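Local coordinates for protein Cow rumen GH26 endo-mannanase (Metagenome, PDB 6UEH) that probably hydrolyses internal beta-1,4-mannosidic linkages of mannans such as galactomannan, as a GH26 endo-mannanase carrying an accessory CBM6-type domain, at residues G34-K39 against D95-F100; T64-Q69 against E124-T129. One frame throughout, in Å; residues are numbered along the deposited sequence.

How the contacts relate
Contacts 1 and 2 belong to the same CBM6-type domain, with centres about 7 Å apart, and they meet at a calcium ion. Contact 1 supplies Ser-37 to the metal and contact 2 supplies Asp-126; Glu-13, Glu-15 and Gly-40 complete the protein site. Two probable hydrogen bonds join the contacts directly: Ser-37 N to Asp-126 OD2 at 2.8 Å and Val-67 N to Thr-98 O at 2.8 Å. The second follows from strand order, since strand 59-69 lies between strands 97-107 and 123-132. The contact centres are about 36 and 31 Å from the chain centre, in a domain distinct from the GH26 TIM barrel expected to carry the active site.

Contact 1 (G34-K39 against D95-F100); sequences GMYSGK and DTWTDF. With CA (calcium ion), chain B.
Trp-97 carries the contact with Tyr-36 by van der Waals packing, and no hydrogen bond crosses between 34-39 and 95-100. Trp-97 CB points toward the loop, with CG anti to its own carbonyl carbon (chi1 -66°); CD1, NE1 and CE2 do the touching. NE1 is 3.7 Å from Tyr-36 CB, while CE2 lies 4.0 Å from the same CB. On the tyrosine ring, NE1 sits at the edge, near the ring plane, so the two rings do not stack face to face.

Among backbone atoms, Met-35 O lies 3.7 Å from Trp-97 CD1, and Gly-34 C lies at the indole edge. A CB on Gly-34 would come to about 3.5 Å from Thr-96 CG2 and, more decisively, would be jammed against the preceding carbonyl O at these backbone angles.

Within 95-100, two side-chain hydrogen bonds hold the corner: Thr-96 OG1 donates to Asp-95 OD1 at 3.0 Å, from above the carboxylate plane, and Thr-98 OG1 to Thr-96 O at 2.8 Å.

Of these segments, Ser-37 gives the calcium one ligand, its backbone O at 2.4 Å. Phe-41 meets Trp-97 edge-to-face. The arrangement is that of a calcium-binding loop laid against the start of strand 97-107 in a CBM6-type beta-sandwich.

Contact 2 (T64-Q69 against E124-T129); sequences TAKVAQ and EFDTIT. With CA (calcium ion), chain B.
Val-67 and Phe-125 lie side by side on one face of an antiparallel strand pair, with Val-67 CG1 3.7 Å from Phe-125 CD2. Ala-65 CB joins them at the edge of the phenyl ring and also touches Ile-128 CG1. On the other face, Glu-124 bends at chi2 (73°), and its OE1 lies 3.5 Å from Ala-68 CB. The same OE1 is 3.1 Å from Ala-68 O, two acceptors in close approach without a bond, which might raise the carboxylate's affinity for a proton. An alanine at Glu-124 would remove CG and the carboxylate and would probably open a gap beside Ala-68 CB, where OE1 now rests.

The backbone ladder positions these groups. Thr-64 and Thr-129 form a reciprocal hydrogen-bonded pair, as do Ala-68 and Glu-124, whose Glu-124 N to Ala-68 O bond is 2.8 Å and nearly straight (174°). Between Phe-125, opposite Val-67, and Ile-128, opposite Ala-65, Asp-126 and Thr-127 both face the single Lys-66: a beta bulge. Lys-66 N donates to Thr-127 O, while Asp-126 N donates to Lys-66 O at 2.8 Å, nearly along the C=O axis. The chain turns a corner at the bulge, and with CG anti to the backbone N (chi1 -179°) Asp-126 gives the calcium both its O, at 2.7 Å, and its OD1, at 2.3 Å. Lys-66 runs beside Asp-126 but forms its salt bridge with Asp-99.

Strand 97-107 flanks 64-69 on its other edge, while strands 10-13 and 42-44 border 124-129. Phe-125 also meets Phe-116 of strand 110-117, in the second sheet of the sandwich.

Contact 1 (G34-K39 against D95-F100)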
loop_
_atom_site.group_PDB
_atom_site.type_symbol
_atom_site.label_atom_id
_atom_site.label_comp_id
_atom_site.label_asym_id
_atom_site.label_seq_id
_atom_site.Cartn_x
_atom_site.Cartn_y
_atom_site.Cartn_z
ATOM N N GLY A 34 19.551 -20.843 -28.575
ATOM C CA GLY A 34 19.163 -22.000 -27.791
ATOM C C GLY A 34 18.246 -22.934 -28.557
ATOM O O GLY A 34 18.300 -23.009 -29.783
ATOM N N MET A 35 17.398 -23.648 -27.826
ATOM C CA MET A 35 16.505 -24.630 -28.428
ATOM C C MET A 35 15.080 -24.480 -27.916
ATOM O O MET A 35 14.837 -24.537 -26.709
ATOM C CB MET A 35 17.007 -26.047 -28.144
ATOM C CG MET A 35 16.089 -27.145 -28.661
ATOM S SD MET A 35 16.372 -27.537 -30.397
ATOM C CE MET A 35 15.321 -28.971 -30.590
ATOM N N TYR A 36 14.135 -24.291 -28.834
ATOM C CA TYR A 36 12.729 -24.252 -28.459
ATOM C C TYR A 36 12.194 -25.664 -28.239
ATOM O O TYR A 36 12.750 -26.639 -28.752
ATOM C CB TYR A 36 11.891 -23.528 -29.523
ATOM C CG TYR A 36 12.140 -23.979 -30.948
ATOM C CD1 TYR A 36 11.783 -25.255 -31.374
ATOM C CD2 TYR A 36 12.712 -23.117 -31.876
ATOM C CE1 TYR A 36 12.006 -25.665 -32.679
ATOM C CE2 TYR A 36 12.935 -23.516 -33.182
ATOM C CZ TYR A 36 12.581 -24.789 -33.578
ATOM O OH TYR A 36 12.802 -25.188 -34.876
ATOM N N SER A 37 11.122 -25.766 -27.464
ATOM C CA SER A 37 10.438 -27.032 -27.268
ATOM C C SER A 37 9.428 -27.237 -28.396
ATOM O O SER A 37 8.883 -26.274 -28.928
ATOM C CB SER A 37 9.745 -27.064 -25.903
ATOM O OG SER A 37 9.091 -28.299 -25.686
ATOM N N GLY A 38 9.189 -28.489 -28.767
ATOM C CA GLY A 38 8.229 -28.788 -29.813
ATOM C C GLY A 38 8.695 -28.365 -31.196
ATOM O O GLY A 38 9.892 -28.364 -31.485
ATOM N N LYS A 39 7.748 -27.995 -32.050
ATOM C CA LYS A 39 8.051 -27.707 -33.449
ATOM C C LYS A 39 8.521 -26.273 -33.670
ATOM O O LYS A 39 9.022 -25.936 -34.741
ATOM C CB LYS A 39 6.827 -27.991 -34.321
ATOM C CG LYS A 39 6.418 -29.454 -34.349
ATOM C CD LYS A 39 5.206 -29.675 -35.239
ATOM C CE LYS A 39 4.851 -31.151 -35.328
ATOM N NZ LYS A 39 3.652 -31.385 -36.181
ATOM N N ASP A 95 17.508 -12.516 -25.913
ATOM C CA ASP A 95 17.850 -13.048 -27.230
ATOM C C ASP A 95 17.978 -14.569 -27.187
ATOM O O ASP A 95 18.306 -15.212 -28.186
ATOM C CB ASP A 95 19.143 -12.408 -27.752
ATOM C CG ASP A 95 20.379 -12.845 -26.981
ATOM O OD1 ASP A 95 20.254 -13.387 -25.861
ATOM O OD2 ASP A 95 21.494 -12.625 -27.499
ATOM N N THR A 96 17.714 -15.123 -26.009
ATOM C CA THR A 96 17.764 -16.558 -25.760
ATOM C C THR A 96 16.520 -16.924 -24.958
ATOM O O THR A 96 16.001 -16.090 -24.217
ATOM C CB THR A 96 19.040 -16.957 -24.988
ATOM O OG1 THR A 96 20.183 -16.368 -25.619
ATOM C CG2 THR A 96 19.213 -18.467 -24.951
ATOM N N TRP A 97 16.031 -18.151 -25.113
ATOM C CA TRP A 97 14.833 -18.580 -24.396
ATOM C C TRP A 97 15.020 -18.450 -22.886
ATOM O O TRP A 97 15.975 -18.978 -22.319
ATOM C CB TRP A 97 14.463 -20.016 -24.767
ATOM C CG TRP A 97 14.058 -20.158 -26.193
ATOM C CD1 TRP A 97 14.697 -20.877 -27.162
ATOM C CD2 TRP A 97 12.927 -19.546 -26.826
ATOM N NE1 TRP A 97 14.027 -20.756 -28.358
ATOM C CE2 TRP A 97 12.939 -19.944 -28.178
ATOM C CE3 TRP A 97 11.903 -18.701 -26.378
ATOM C CZ2 TRP A 97 11.965 -19.529 -29.086
ATOM C CZ3 TRP A 97 10.939 -18.288 -27.284
ATOM C CH2 TRP A 97 10.978 -18.700 -28.621
ATOM N N THR A 98 14.097 -17.737 -22.250
ATOM C CA THR A 98 14.211 -17.405 -20.835
ATOM C C THR A 98 12.866 -17.546 -20.126
ATOM O O THR A 98 11.841 -17.094 -20.635
ATOM C CB THR A 98 14.731 -15.962 -20.647
ATOM O OG1 THR A 98 15.876 -15.747 -21.485
ATOM C CG2 THR A 98 15.109 -15.707 -19.192
ATOM N N ASP A 99 12.864 -18.181 -18.958
ATOM C CA ASP A 99 11.652 -18.242 -18.147
ATOM C C ASP A 99 11.304 -16.860 -17.614
ATOM O O ASP A 99 12.154 -16.179 -17.041
ATOM C CB ASP A 99 11.815 -19.219 -16.982
ATOM C CG ASP A 99 11.589 -20.657 -17.391
ATOM O OD1 ASP A 99 10.895 -20.885 -18.403
ATOM O OD2 ASP A 99 12.098 -21.560 -16.695
ATOM N N PHE A 100 10.057 -16.445 -17.808
ATOM C CA PHE A 100 9.592 -15.173 -17.274
ATOM C C PHE A 100 8.381 -15.380 -16.371
ATOM O O PHE A 100 7.476 -16.143 -16.700
ATOM C CB PHE A 100 9.249 -14.195 -18.401
ATOM C CG PHE A 100 8.951 -12.803 -17.916
ATOM C CD1 PHE A 100 9.977 -11.897 -17.704
ATOM C CD2 PHE A 100 7.649 -12.407 -17.656
ATOM C CE1 PHE A 100 9.712 -10.620 -17.248
ATOM C CE2 PHE A 100 7.376 -11.131 -17.198
ATOM C CZ PHE A 100 8.408 -10.236 -16.996
HETATM CA CA CA B . 7.325 -24.521 -28.500
#

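Contact 2 (T64-Q69 against E124-T129)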
loop_
_atom_site.group_PDB
_atom_site.type_symbol
_atom_site.label_atom_id
_atom_site.label_comp_id
_atom_site.label_asym_id
_atom_site.label_seq_id
_atom_site.Cartn_x
_atom_site.Cartn_y
_atom_site.Cartn_z
ATOM N N THR A 64 3.812 -18.748 -15.819
ATOM C CA THR A 64 5.193 -18.652 -16.263
ATOM C C THR A 64 5.262 -19.029 -17.740
ATOM O O THR A 64 4.445 -19.812 -18.224
ATOM C CB THR A 64 6.116 -19.569 -15.434
ATOM O OG1 THR A 64 5.812 -19.417 -14.042
ATOM C CG2 THR A 64 7.584 -19.230 -15.666
ATOM N N ALA A 65 6.222 -18.464 -18.460
ATOM C CA ALA A 65 6.388 -18.804 -19.864
ATOM C C ALA A 65 7.852 -18.749 -20.274
ATOM O O ALA A 65 8.626 -17.946 -19.749
ATOM C CB ALA A 65 5.556 -17.874 -20.737
ATOM N N LYS A 66 8.225 -19.626 -21.198
ATOM C CA LYS A 66 9.546 -19.589 -21.806
ATOM C C LYS A 66 9.489 -18.615 -22.972
ATOM O O LYS A 66 8.869 -18.902 -24.001
ATOM C CB LYS A 66 9.978 -20.977 -22.275
ATOM C CG LYS A 66 11.433 -21.056 -22.701
ATOM C CD LYS A 66 12.341 -21.245 -21.503
ATOM C CE LYS A 66 12.092 -22.592 -20.843
ATOM N NZ LYS A 66 12.971 -22.801 -19.660
ATOM N N VAL A 67 10.114 -17.456 -22.806
ATOM C CA VAL A 67 9.940 -16.383 -23.774
ATOM C C VAL A 67 11.249 -15.840 -24.326
ATOM O O VAL A 67 12.337 -16.182 -23.862
ATOM C CB VAL A 67 9.164 -15.197 -23.162
ATOM C CG1 VAL A 67 7.853 -15.673 -22.553
ATOM C CG2 VAL A 67 10.019 -14.488 -22.121
ATOM N N ALA A 68 11.117 -14.996 -25.342
ATOM C CA ALA A 68 12.211 -14.186 -25.842
ATOM C C ALA A 68 11.630 -12.848 -26.271
ATOM O O ALA A 68 10.422 -12.728 -26.469
ATOM C CB ALA A 68 12.922 -14.869 -26.998
ATOM N N GLN A 69 12.485 -11.843 -26.407
ATOM C CA GLN A 69 12.033 -10.510 -26.781
ATOM C C GLN A 69 13.211 -9.737 -27.355
ATOM O O GLN A 69 14.095 -9.306 -26.616
ATOM C CB GLN A 69 11.432 -9.790 -25.569
ATOM C CG GLN A 69 10.652 -8.525 -25.896
ATOM C CD GLN A 69 11.553 -7.332 -26.142
ATOM O OE1 GLN A 69 11.573 -6.772 -27.237
ATOM N NE2 GLN A 69 12.307 -6.938 -25.121
ATOM N N GLU A 124 8.313 -13.411 -28.210
ATOM C CA GLU A 124 8.242 -14.807 -28.622
ATOM C C GLU A 124 7.883 -15.699 -27.443
ATOM O O GLU A 124 8.362 -15.491 -26.329
ATOM C CB GLU A 124 9.569 -15.250 -29.246
ATOM C CG GLU A 124 9.963 -14.478 -30.507
ATOM C CD GLU A 124 10.432 -13.062 -30.218
ATOM O OE1 GLU A 124 11.373 -12.896 -29.414
ATOM O OE2 GLU A 124 9.851 -12.108 -30.785
ATOM N N PHE A 125 7.036 -16.694 -27.695
ATOM C CA PHE A 125 6.589 -17.609 -26.653
ATOM C C PHE A 125 6.799 -19.059 -27.082
ATOM O O PHE A 125 6.209 -19.516 -28.060
ATOM C CB PHE A 125 5.114 -17.361 -26.321
ATOM C CG PHE A 125 4.843 -15.995 -25.761
ATOM C CD1 PHE A 125 4.724 -14.898 -26.598
ATOM C CD2 PHE A 125 4.705 -15.806 -24.396
ATOM C CE1 PHE A 125 4.479 -13.641 -26.085
ATOM C CE2 PHE A 125 4.458 -14.550 -23.878
ATOM C CZ PHE A 125 4.343 -13.465 -24.725
ATOM N N ASP A 126 7.652 -19.772 -26.350
ATOM C CA ASP A 126 7.942 -21.172 -26.646
ATOM C C ASP A 126 6.931 -22.088 -25.967
ATOM O O ASP A 126 6.258 -22.881 -26.623
ATOM C CB ASP A 126 9.363 -21.526 -26.201
ATOM C CG ASP A 126 9.737 -22.965 -26.515
ATOM O OD1 ASP A 126 9.124 -23.562 -27.425
ATOM O OD2 ASP A 126 10.653 -23.498 -25.854
ATOM N N THR A 127 6.846 -21.979 -24.645
ATOM C CA THR A 127 5.864 -22.715 -23.860
ATOM C C THR A 127 5.235 -21.800 -22.816
ATOM O O THR A 127 5.786 -20.750 -22.484
ATOM C CB THR A 127 6.485 -23.928 -23.138
ATOM O OG1 THR A 127 7.530 -23.479 -22.269
ATOM C CG2 THR A 127 7.054 -24.930 -24.137
ATOM N N ILE A 128 4.079 -22.204 -22.305
ATOM C CA ILE A 128 3.411 -21.487 -21.227
ATOM C C ILE A 128 3.045 -22.486 -20.132
ATOM O O ILE A 128 2.579 -23.587 -20.425
ATOM C CB ILE A 128 2.149 -20.758 -21.725
ATOM C CG1 ILE A 128 2.499 -19.824 -22.889
ATOM C CG2 ILE A 128 1.487 -19.989 -20.589
ATOM C CD1 ILE A 128 1.300 -19.390 -23.710
ATOM N N THR A 129 3.272 -22.110 -18.878
ATOM C CA THR A 129 3.031 -23.015 -17.759
ATOM C C THR A 129 2.122 -22.392 -16.705
ATOM O O THR A 129 2.341 -21.261 -16.269
ATOM C CB THR A 129 4.359 -23.445 -17.096
ATOM O OG1 THR A 129 5.127 -24.216 -18.028
ATOM C CG2 THR A 129 4.103 -24.285 -15.857
HETATM CA CA CA B . 7.325 -24.521 -28.500
HETATM O O HOH W 1 4.008 -21.394 -13.791
#